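Local coordinates for protein RPA0582 (Rhodopseudomonas palustris, PDB 3HHL) that is of unknown function but has the dimeric alpha-beta barrel fold of the DUF1330 family, at residues 14-19 with 25-30. Residues are numbered along the deposited sequence; the frame is centred on the assembly and turned at random.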
ATOM      1  N   ALA C  14      15.243  -3.781  14.737  1.00 33.02           N
ATOM      2  CA  ALA C  14      15.670  -3.063  15.938  1.00 33.28           C
ATOM      3  C   ALA C  14      14.989  -1.680  15.947  1.00 33.18           C
ATOM      4  O   ALA C  14      14.459  -1.236  16.972  1.00 33.21           O
ATOM      5  CB  ALA C  14      17.218  -2.946  16.007  1.00 32.29           C
ATOM      6  N   GLN C  15      14.971  -1.034  14.788  1.00 32.61           N
ATOM      7  CA  GLN C  15      14.311   0.240  14.639  1.00 33.06           C
ATOM      8  C   GLN C  15      12.813   0.180  14.953  1.00 33.23           C
ATOM      9  O   GLN C  15      12.278   1.121  15.520  1.00 33.90           O
ATOM     10  CB  GLN C  15      14.512   0.779  13.229  1.00 33.20           C
ATOM     11  CG  GLN C  15      15.862   1.484  13.036  1.00 35.49           C
ATOM     12  CD  GLN C  15      16.140   1.833  11.581  1.00 36.56           C
ATOM     13  OE1 GLN C  15      15.702   1.130  10.679  1.00 38.71           O
ATOM     14  NE2 GLN C  15      16.860   2.915  11.353  1.00 35.41           N
ATOM     15  N   PHE C  16      12.163  -0.910  14.550  1.00 32.97           N
ATOM     16  CA  PHE C  16      10.747  -1.176  14.827  1.00 32.60           C
ATOM     17  C   PHE C  16      10.512  -1.221  16.330  1.00 32.21           C
ATOM     18  O   PHE C  16       9.668  -0.519  16.827  1.00 32.65           O
ATOM     19  CB  PHE C  16      10.374  -2.497  14.155  1.00 33.15           C
ATOM     20  CG  PHE C  16       8.956  -2.902  14.322  1.00 32.79           C
ATOM     21  CD1 PHE C  16       8.002  -2.483  13.439  1.00 34.50           C
ATOM     22  CD2 PHE C  16       8.592  -3.775  15.325  1.00 33.91           C
ATOM     23  CE1 PHE C  16       6.669  -2.867  13.603  1.00 36.02           C
ATOM     24  CE2 PHE C  16       7.289  -4.153  15.497  1.00 34.80           C
ATOM     25  CZ  PHE C  16       6.321  -3.700  14.641  1.00 35.41           C
ATOM     26  N   ARG C  17      11.312  -2.009  17.042  1.00 31.73           N
ATOM     27  CA  ARG C  17      11.225  -2.115  18.489  0.50 31.07           C
ATOM     28  C   ARG C  17      11.559  -0.788  19.173  1.00 31.11           C
ATOM     29  O   ARG C  17      10.941  -0.424  20.187  1.00 31.48           O
ATOM     30  CB  ARG C  17      12.178  -3.209  18.984  0.50 31.16           C
ATOM     31  CG  ARG C  17      11.833  -4.635  18.509  0.50 30.32           C
ATOM     32  CD  ARG C  17      12.830  -5.673  19.035  0.50 29.87           C
ATOM     33  NE  ARG C  17      14.149  -5.490  18.449  0.50 29.14           N
ATOM     34  CZ  ARG C  17      15.037  -6.457  18.286  0.50 27.02           C
ATOM     35  NH1 ARG C  17      14.746  -7.694  18.679  0.50 26.81           N
ATOM     36  NH2 ARG C  17      16.214  -6.175  17.746  0.50 23.87           N
ATOM     37  N   ALA C  18      12.543  -0.069  18.639  1.00 30.91           N
ATOM     38  CA  ALA C  18      12.964   1.235  19.218  1.00 30.67           C
ATOM     39  C   ALA C  18      11.787   2.239  19.277  1.00 31.11           C
ATOM     40  O   ALA C  18      11.631   2.998  20.232  1.00 31.45           O
ATOM     41  CB  ALA C  18      14.074   1.814  18.403  1.00 30.05           C
ATOM     42  N   ASN C  19      10.943   2.214  18.247  1.00 30.85           N
ATOM     43  CA  ASN C  19       9.816   3.075  18.198  1.00 30.28           C
ATOM     44  C   ASN C  19       8.580   2.412  18.826  1.00 30.45           C
ATOM     45  O   ASN C  19       7.734   1.843  18.141  1.00 30.54           O
ATOM     46  CB  ASN C  19       9.518   3.497  16.792  1.00 29.27           C
ATOM     47  CG  ASN C  19       8.455   4.544  16.762  1.00 28.77           C
ATOM     48  OD1 ASN C  19       8.001   5.027  17.831  1.00 28.91           O
ATOM     49  ND2 ASN C  19       8.041   4.911  15.583  1.00 23.85           N
ATOM     50  N   ILE C  25      -0.749  -0.061  15.714  1.00 30.50           N
ATOM     51  CA  ILE C  25       0.088  -0.018  14.563  1.00 31.69           C
ATOM     52  C   ILE C  25      -0.700  -0.712  13.489  1.00 32.48           C
ATOM     53  O   ILE C  25      -1.381  -1.689  13.763  1.00 33.78           O
ATOM     54  CB  ILE C  25       1.452  -0.727  14.750  1.00 31.11           C
ATOM     55  CG1 ILE C  25       1.302  -2.172  15.222  1.00 31.60           C
ATOM     56  CG2 ILE C  25       2.266   0.009  15.769  1.00 32.20           C
ATOM     57  CD1 ILE C  25       2.614  -2.970  15.236  1.00 27.02           C
ATOM     58  N   HIS C  26      -0.655  -0.162  12.288  1.00 32.93           N
ATOM     59  CA  HIS C  26      -1.256  -0.760  11.115  1.00 33.06           C
ATOM     60  C   HIS C  26      -0.168  -1.207  10.194  1.00 32.99           C
ATOM     61  O   HIS C  26       0.715  -0.442   9.841  1.00 33.97           O
ATOM     62  CB  HIS C  26      -2.139   0.247  10.385  1.00 32.77           C
ATOM     63  CG  HIS C  26      -3.518   0.335  10.944  1.00 32.68           C
ATOM     64  ND1 HIS C  26      -4.504   1.106  10.371  1.00 28.66           N
ATOM     65  CD2 HIS C  26      -4.054  -0.207  12.069  1.00 33.22           C
ATOM     66  CE1 HIS C  26      -5.590   1.025  11.117  1.00 31.67           C
ATOM     67  NE2 HIS C  26      -5.351   0.230  12.150  1.00 30.41           N
HETATM   68  N   MSE C  27      -0.245  -2.454   9.796  1.00 33.47           N
HETATM   69  CA  MSE C  27       0.777  -3.071   9.005  1.00 33.33           C
HETATM   70  C   MSE C  27       0.199  -3.344   7.601  1.00 33.51           C
HETATM   71  O   MSE C  27      -0.593  -4.275   7.390  1.00 32.79           O
HETATM   72  CB  MSE C  27       1.210  -4.351   9.671  1.00 33.37           C
HETATM   73  CG  MSE C  27       1.712  -4.193  11.085  1.00 34.55           C
HETATM   74 SE   MSE C  27       3.256  -3.080  11.240  1.00 41.07          SE
HETATM   75  CE  MSE C  27       4.565  -4.221  10.431  1.00 37.77           C
ATOM     76  N   LEU C  28       0.606  -2.505   6.647  1.00 33.18           N
ATOM     77  CA  LEU C  28       0.202  -2.655   5.250  1.00 32.80           C
ATOM     78  C   LEU C  28       1.094  -3.672   4.591  1.00 32.83           C
ATOM     79  O   LEU C  28       2.307  -3.472   4.522  1.00 32.89           O
ATOM     80  CB  LEU C  28       0.285  -1.332   4.518  1.00 31.89           C
ATOM     81  CG  LEU C  28       0.029  -1.334   3.015  1.00 32.12           C
ATOM     82  CD1 LEU C  28      -1.315  -1.982   2.638  1.00 29.87           C
ATOM     83  CD2 LEU C  28       0.117   0.108   2.469  1.00 30.72           C
ATOM     84  N   ASN C  29       0.492  -4.753   4.116  1.00 32.81           N
ATOM     85  CA  ASN C  29       1.221  -5.865   3.497  1.00 32.94           C
ATOM     86  C   ASN C  29       0.959  -5.864   1.975  1.00 33.39           C
ATOM     87  O   ASN C  29      -0.209  -5.962   1.543  1.00 34.17           O
ATOM     88  CB  ASN C  29       0.711  -7.205   4.064  1.00 33.31           C
ATOM     89  CG  ASN C  29       1.253  -7.533   5.446  1.00 33.18           C
ATOM     90  OD1 ASN C  29       2.160  -8.343   5.557  1.00 36.69           O
ATOM     91  ND2 ASN C  29       0.669  -6.948   6.506  1.00 33.13           N
ATOM     92  N   LEU C  30       2.008  -5.766   1.166  1.00 33.40           N
ATOM     93  CA  LEU C  30       1.903  -5.999  -0.271  1.00 34.01           C
ATOM     94  C   LEU C  30       2.655  -7.303  -0.549  1.00 35.26           C
ATOM     95  O   LEU C  30       3.867  -7.374  -0.344  1.00 36.02           O
ATOM     96  CB  LEU C  30       2.491  -4.850  -1.072  1.00 33.72           C
ATOM     97  CG  LEU C  30       2.063  -3.439  -0.624  1.00 36.25           C
ATOM     98  CD1 LEU C  30       2.848  -2.404  -1.376  1.00 35.06           C
ATOM     99  CD2 LEU C  30       0.539  -3.157  -0.747  1.00 34.17           C
TER
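Phe16 in the last turn of helix 10-18 reaches across to Ile25 and Met27 at the start of strand 25-33. The backbones stay well apart, with the CA atoms of Phe16 and Ile25, the nearest pair, 10.7 Å from each other. Asn19 N still bonds Gln15 O, although Asn19 is the first residue to leave helical geometry. Five residues without helix or strand then lead into the strand.

The CB atoms of Phe16, Ile25 and Met27 all point toward the opposite segment. In Phe16, CG stands anti to the backbone N (chi1 -179°), which extends the ring toward the sheet. Phe16 CZ meets the end of the longer Ile25 branch, CD1 beyond CG1, at 3.8 Å, and the two side chains cross at about a right angle. Met27 is a selenomethionine. Its chain bends at chi2 and chi3, bringing the terminal methyl CE to 4.0 Å from Phe16 CE1. The selenium atom SE sits at the ring edge, 5.5 Å from the Phe16 centroid, a Met-aromatic contact.

Phe16 also makes a cation-pi contact with Arg128 of strand 121-128. Phe16 and Met27 pack on apolar side chains of the other chain, which places the contact beside the subunit interface. The contact seats the N-terminal helix against the antiparallel sheet of an alpha-beta barrel domain. Between these two segments Phe16 alone meets the strand, through buried apolar and Met-aromatic contacts that depend on shape rather than on directed polar bonds.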